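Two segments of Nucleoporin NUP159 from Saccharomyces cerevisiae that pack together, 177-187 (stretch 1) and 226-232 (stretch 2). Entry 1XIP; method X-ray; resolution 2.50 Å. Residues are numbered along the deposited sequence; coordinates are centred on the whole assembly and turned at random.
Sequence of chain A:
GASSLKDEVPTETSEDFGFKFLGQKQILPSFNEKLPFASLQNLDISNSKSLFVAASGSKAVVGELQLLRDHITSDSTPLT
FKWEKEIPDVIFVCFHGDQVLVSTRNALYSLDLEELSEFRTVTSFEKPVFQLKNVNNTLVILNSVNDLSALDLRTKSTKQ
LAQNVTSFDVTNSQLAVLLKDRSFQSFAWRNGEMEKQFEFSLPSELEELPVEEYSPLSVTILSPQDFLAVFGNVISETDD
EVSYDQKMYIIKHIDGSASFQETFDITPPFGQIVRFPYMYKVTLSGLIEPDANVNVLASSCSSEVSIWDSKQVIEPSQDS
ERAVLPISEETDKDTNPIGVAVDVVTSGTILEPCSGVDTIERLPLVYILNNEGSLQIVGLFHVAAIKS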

ATOM      1  N   VAL A 177       2.960 -11.964  -8.866  1.00 29.21           N
ATOM      2  CA  VAL A 177       1.835 -12.713  -8.328  1.00 29.08           C
ATOM      3  C   VAL A 177       2.350 -13.681  -7.245  1.00 29.26           C
ATOM      4  O   VAL A 177       3.378 -14.348  -7.435  1.00 29.15           O
ATOM      5  CB  VAL A 177       1.119 -13.463  -9.487  1.00 29.38           C
ATOM      6  CG1 VAL A 177       0.315 -14.629  -8.995  1.00 29.43           C
ATOM      7  CG2 VAL A 177       0.245 -12.495 -10.293  1.00 28.72           C
ATOM      8  N   LEU A 178       1.671 -13.696  -6.091  1.00 29.23           N
ATOM      9  CA  LEU A 178       1.901 -14.683  -5.038  1.00 28.92           C
ATOM     10  C   LEU A 178       0.733 -15.661  -5.037  1.00 29.25           C
ATOM     11  O   LEU A 178      -0.427 -15.250  -4.892  1.00 29.10           O
ATOM     12  CB  LEU A 178       1.984 -14.017  -3.668  1.00 28.84           C
ATOM     13  CG  LEU A 178       2.952 -14.573  -2.603  1.00 29.29           C
ATOM     14  CD1 LEU A 178       2.637 -14.019  -1.222  1.00 27.02           C
ATOM     15  CD2 LEU A 178       3.018 -16.106  -2.570  1.00 28.36           C
ATOM     16  N   LEU A 179       1.041 -16.950  -5.170  1.00 29.05           N
ATOM     17  CA  LEU A 179       0.007 -17.977  -5.272  1.00 29.20           C
ATOM     18  C   LEU A 179      -0.283 -18.697  -3.951  1.00 28.87           C
ATOM     19  O   LEU A 179       0.517 -18.637  -3.026  1.00 28.51           O
ATOM     20  CB  LEU A 179       0.371 -18.984  -6.372  1.00 29.30           C
ATOM     21  CG  LEU A 179       0.450 -18.394  -7.780  1.00 29.45           C
ATOM     22  CD1 LEU A 179       0.874 -19.436  -8.809  1.00 30.55           C
ATOM     23  CD2 LEU A 179      -0.893 -17.806  -8.148  1.00 31.56           C
ATOM     24  N   LYS A 180      -1.441 -19.366  -3.889  1.00 29.04           N
ATOM     25  CA  LYS A 180      -1.859 -20.193  -2.732  1.00 29.51           C
ATOM     26  C   LYS A 180      -0.857 -21.276  -2.311  1.00 29.74           C
ATOM     27  O   LYS A 180      -0.688 -21.541  -1.118  1.00 29.74           O
ATOM     28  CB  LYS A 180      -3.201 -20.869  -3.007  1.00 29.37           C
ATOM     29  CG  LYS A 180      -4.368 -19.935  -3.082  1.00 29.95           C
ATOM     30  CD  LYS A 180      -5.642 -20.702  -3.242  1.00 31.05           C
ATOM     31  CE  LYS A 180      -6.723 -20.153  -2.346  1.00 33.32           C
ATOM     32  NZ  LYS A 180      -7.902 -21.082  -2.332  1.00 35.14           N
ATOM     33  N   ASP A 181      -0.214 -21.909  -3.292  1.00 30.03           N
ATOM     34  CA  ASP A 181       0.839 -22.881  -3.016  1.00 30.58           C
ATOM     35  C   ASP A 181       2.149 -22.215  -2.556  1.00 30.87           C
ATOM     36  O   ASP A 181       3.160 -22.894  -2.305  1.00 31.22           O
ATOM     37  CB  ASP A 181       1.071 -23.781  -4.236  1.00 30.67           C
ATOM     38  CG  ASP A 181       1.740 -23.053  -5.386  1.00 31.34           C
ATOM     39  OD1 ASP A 181       1.994 -23.713  -6.417  1.00 31.77           O
ATOM     40  OD2 ASP A 181       2.051 -21.831  -5.359  1.00 32.21           O
ATOM     41  N   ARG A 182       2.117 -20.885  -2.460  1.00 31.03           N
ATOM     42  CA  ARG A 182       3.223 -20.078  -1.936  1.00 30.77           C
ATOM     43  C   ARG A 182       4.338 -19.932  -2.950  1.00 30.48           C
ATOM     44  O   ARG A 182       5.467 -19.609  -2.602  1.00 30.40           O
ATOM     45  CB  ARG A 182       3.755 -20.655  -0.619  1.00 31.12           C
ATOM     46  CG  ARG A 182       2.740 -20.690   0.536  1.00 31.38           C
ATOM     47  CD  ARG A 182       3.386 -20.752   1.923  1.00 32.31           C
ATOM     48  NE  ARG A 182       4.080 -22.020   2.158  1.00 31.76           N
ATOM     49  CZ  ARG A 182       4.712 -22.331   3.281  1.00 32.57           C
ATOM     50  NH1 ARG A 182       4.756 -21.468   4.282  1.00 33.11           N
ATOM     51  NH2 ARG A 182       5.298 -23.515   3.407  1.00 33.97           N
ATOM     52  N   SER A 183       4.016 -20.158  -4.215  1.00 30.36           N
ATOM     53  CA  SER A 183       4.972 -19.901  -5.281  1.00 30.33           C
ATOM     54  C   SER A 183       4.767 -18.513  -5.897  1.00 30.29           C
ATOM     55  O   SER A 183       3.730 -17.868  -5.689  1.00 29.92           O
ATOM     56  CB  SER A 183       4.926 -21.012  -6.337  1.00 30.21           C
ATOM     57  OG  SER A 183       3.867 -20.813  -7.249  1.00 30.59           O
ATOM     58  N   PHE A 184       5.772 -18.073  -6.648  1.00 30.50           N
ATOM     59  CA  PHE A 184       5.811 -16.740  -7.224  1.00 30.70           C
ATOM     60  C   PHE A 184       5.853 -16.751  -8.749  1.00 30.98           C
ATOM     61  O   PHE A 184       6.403 -17.666  -9.374  1.00 31.22           O
ATOM     62  CB  PHE A 184       7.038 -16.014  -6.715  1.00 30.83           C
ATOM     63  CG  PHE A 184       7.002 -15.727  -5.258  1.00 30.59           C
ATOM     64  CD1 PHE A 184       6.648 -14.460  -4.803  1.00 31.03           C
ATOM     65  CD2 PHE A 184       7.348 -16.703  -4.336  1.00 30.22           C
ATOM     66  CE1 PHE A 184       6.620 -14.178  -3.438  1.00 30.97           C
ATOM     67  CE2 PHE A 184       7.322 -16.440  -2.979  1.00 31.05           C
ATOM     68  CZ  PHE A 184       6.955 -15.175  -2.522  1.00 31.74           C
ATOM     69  N   GLN A 185       5.286 -15.715  -9.341  1.00 31.14           N
ATOM     70  CA  GLN A 185       5.325 -15.548 -10.778  1.00 31.47           C
ATOM     71  C   GLN A 185       5.482 -14.091 -11.132  1.00 31.50           C
ATOM     72  O   GLN A 185       4.939 -13.214 -10.470  1.00 31.63           O
ATOM     73  CB  GLN A 185       4.065 -16.100 -11.403  1.00 31.73           C
ATOM     74  CG  GLN A 185       4.128 -17.582 -11.692  1.00 32.46           C
ATOM     75  CD  GLN A 185       2.866 -18.078 -12.329  1.00 34.15           C
ATOM     76  OE1 GLN A 185       2.170 -17.316 -13.002  1.00 36.68           O
ATOM     77  NE2 GLN A 185       2.546 -19.345 -12.115  1.00 34.51           N
ATOM     78  N   SER A 186       6.232 -13.839 -12.186  1.00 31.65           N
ATOM     79  CA  SER A 186       6.533 -12.495 -12.606  1.00 32.17           C
ATOM     80  C   SER A 186       6.324 -12.392 -14.094  1.00 32.69           C
ATOM     81  O   SER A 186       6.671 -13.300 -14.834  1.00 32.96           O
ATOM     82  CB  SER A 186       7.975 -12.158 -12.250  1.00 31.91           C
ATOM     83  OG  SER A 186       8.290 -10.833 -12.612  1.00 32.61           O
ATOM     84  N   PHE A 187       5.740 -11.290 -14.540  1.00 33.60           N
ATOM     85  CA  PHE A 187       5.457 -11.108 -15.961  1.00 34.05           C
ATOM     86  C   PHE A 187       5.946  -9.758 -16.424  1.00 34.84           C
ATOM     87  O   PHE A 187       5.901  -8.783 -15.680  1.00 35.29           O
ATOM     88  CB  PHE A 187       3.958 -11.163 -16.231  1.00 33.60           C
ATOM     89  CG  PHE A 187       3.270 -12.391 -15.701  1.00 33.70           C
ATOM     90  CD1 PHE A 187       2.875 -13.410 -16.570  1.00 33.80           C
ATOM     91  CD2 PHE A 187       2.959 -12.507 -14.348  1.00 33.10           C
ATOM     92  CE1 PHE A 187       2.219 -14.532 -16.095  1.00 33.53           C
ATOM     93  CE2 PHE A 187       2.307 -13.624 -13.867  1.00 32.60           C
ATOM     94  CZ  PHE A 187       1.935 -14.638 -14.740  1.00 33.54           C
TER
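Stretch 2, residues 226-232: DFLAVFG

Two β strands can pack through their side chains alone, and residues 226-232 of Nucleoporin NUP159 illustrate the principle well. This stretch is extended throughout and lies across a hairpin formed by residues 177-187, whose two strands are joined by a type I turn from Leu179 to Arg182. The strand 226-232 runs roughly antiparallel to strand 184-187, at 142° between their N-to-C directions. The axes stay 10.7 Å apart at closest approach, and no hydrogen bond links the two stretches.

Strand alternation sorts the residues of the strands. Phe227, Ala229 and Phe231 direct their CA-to-CB bonds toward the hairpin, while Leu228 and Val230 point away; from the hairpin strands, Leu178, Phe184 and Ser186 point toward the strand 226-232, as does Arg182 from the turn. Ala229 presents only a methyl group, and the Phe184 ring, in the m rotamer, extends across the gap until its CZ lies 3.5 Å from Ala229 CB, which sits at the ring edge; so close an approach leaves little space between them. The same Phe184 CZ is 3.8 Å from Phe231 CZ.

Phe231, also m, has the most area covered by the other stretch of any residue here. With chi1 at -55°, the ring reaches toward the hairpin, where Phe231 CD1 lies 4.0 Å from Arg182 CD and Phe231 CE1 lies 4.4 Å from Leu178 CD2. Leu178 reaches it with chi1 at -145°, between wells. Arg182, with positive phi at the end of the turn, uses its aliphatic portion here; its guanidinium CZ is 6.0 Å from the centroid of the Phe231 ring, at most a weak cation-pi attraction, and its NH1 and NH2 are hydrogen-bonded elsewhere in the structure. Farther along, Phe227, again m, places CZ 4.0 Å from Ser186 OG.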

ATOM      1  N   ASP A 226      14.048  -7.555  -7.370  1.00 32.82           N
ATOM      2  CA  ASP A 226      13.698  -7.808  -5.971  1.00 32.57           C
ATOM      3  C   ASP A 226      12.195  -7.878  -5.719  1.00 31.53           C
ATOM      4  O   ASP A 226      11.402  -7.217  -6.395  1.00 31.71           O
ATOM      5  CB  ASP A 226      14.273  -6.728  -5.051  1.00 33.18           C
ATOM      6  CG  ASP A 226      15.680  -6.301  -5.433  1.00 36.21           C
ATOM      7  OD1 ASP A 226      16.338  -6.981  -6.270  1.00 37.59           O
ATOM      8  OD2 ASP A 226      16.204  -5.271  -4.931  1.00 40.30           O
ATOM      9  N   PHE A 227      11.816  -8.673  -4.725  1.00 29.91           N
ATOM     10  CA  PHE A 227      10.470  -8.650  -4.183  1.00 28.16           C
ATOM     11  C   PHE A 227      10.537  -8.728  -2.662  1.00 26.92           C
ATOM     12  O   PHE A 227      11.526  -9.186  -2.080  1.00 26.35           O
ATOM     13  CB  PHE A 227       9.608  -9.796  -4.726  1.00 28.56           C
ATOM     14  CG  PHE A 227       9.711  -9.998  -6.216  1.00 29.59           C
ATOM     15  CD1 PHE A 227       8.848  -9.338  -7.077  1.00 30.48           C
ATOM     16  CD2 PHE A 227      10.664 -10.869  -6.756  1.00 31.75           C
ATOM     17  CE1 PHE A 227       8.932  -9.522  -8.460  1.00 31.53           C
ATOM     18  CE2 PHE A 227      10.768 -11.054  -8.141  1.00 32.82           C
ATOM     19  CZ  PHE A 227       9.897 -10.377  -8.993  1.00 32.30           C
ATOM     20  N   LEU A 228       9.478  -8.263  -2.021  1.00 25.18           N
ATOM     21  CA  LEU A 228       9.324  -8.438  -0.600  1.00 23.51           C
ATOM     22  C   LEU A 228       8.054  -9.238  -0.408  1.00 23.03           C
ATOM     23  O   LEU A 228       6.994  -8.852  -0.900  1.00 22.91           O
ATOM     24  CB  LEU A 228       9.224  -7.069   0.065  1.00 23.36           C
ATOM     25  CG  LEU A 228       9.183  -6.841   1.579  1.00 21.96           C
ATOM     26  CD1 LEU A 228       7.959  -6.063   1.931  1.00 19.48           C
ATOM     27  CD2 LEU A 228       9.267  -8.098   2.386  1.00 19.45           C
ATOM     28  N   ALA A 229       8.173 -10.376   0.274  1.00 22.54           N
ATOM     29  CA  ALA A 229       7.044 -11.281   0.511  1.00 21.58           C
ATOM     30  C   ALA A 229       6.776 -11.431   1.989  1.00 21.05           C
ATOM     31  O   ALA A 229       7.699 -11.404   2.797  1.00 20.55           O
ATOM     32  CB  ALA A 229       7.324 -12.631  -0.096  1.00 21.72           C
ATOM     33  N   VAL A 230       5.514 -11.608   2.350  1.00 20.94           N
ATOM     34  CA  VAL A 230       5.188 -11.864   3.742  1.00 21.02           C
ATOM     35  C   VAL A 230       4.315 -13.097   3.908  1.00 21.70           C
ATOM     36  O   VAL A 230       3.402 -13.334   3.115  1.00 21.81           O
ATOM     37  CB  VAL A 230       4.551 -10.650   4.434  1.00 21.07           C
ATOM     38  CG1 VAL A 230       4.439 -10.908   5.942  1.00 20.55           C
ATOM     39  CG2 VAL A 230       5.360  -9.377   4.169  1.00 19.10           C
ATOM     40  N   PHE A 231       4.633 -13.887   4.932  1.00 22.37           N
ATOM     41  CA  PHE A 231       3.883 -15.078   5.290  1.00 23.61           C
ATOM     42  C   PHE A 231       3.523 -14.984   6.762  1.00 25.35           C
ATOM     43  O   PHE A 231       4.314 -14.491   7.571  1.00 25.34           O
ATOM     44  CB  PHE A 231       4.714 -16.336   5.029  1.00 23.16           C
ATOM     45  CG  PHE A 231       5.215 -16.439   3.630  1.00 22.09           C
ATOM     46  CD1 PHE A 231       4.386 -16.920   2.613  1.00 21.46           C
ATOM     47  CD2 PHE A 231       6.509 -16.026   3.313  1.00 21.67           C
ATOM     48  CE1 PHE A 231       4.834 -17.002   1.287  1.00 21.89           C
ATOM     49  CE2 PHE A 231       6.977 -16.089   1.988  1.00 22.78           C
ATOM     50  CZ  PHE A 231       6.134 -16.585   0.964  1.00 22.14           C
ATOM     51  N   GLY A 232       2.330 -15.444   7.115  1.00 27.28           N
ATOM     52  CA  GLY A 232       1.866 -15.327   8.480  1.00 29.97           C
ATOM     53  C   GLY A 232       0.512 -15.956   8.656  1.00 32.36           C
ATOM     54  O   GLY A 232      -0.039 -16.529   7.716  1.00 32.49           O
TER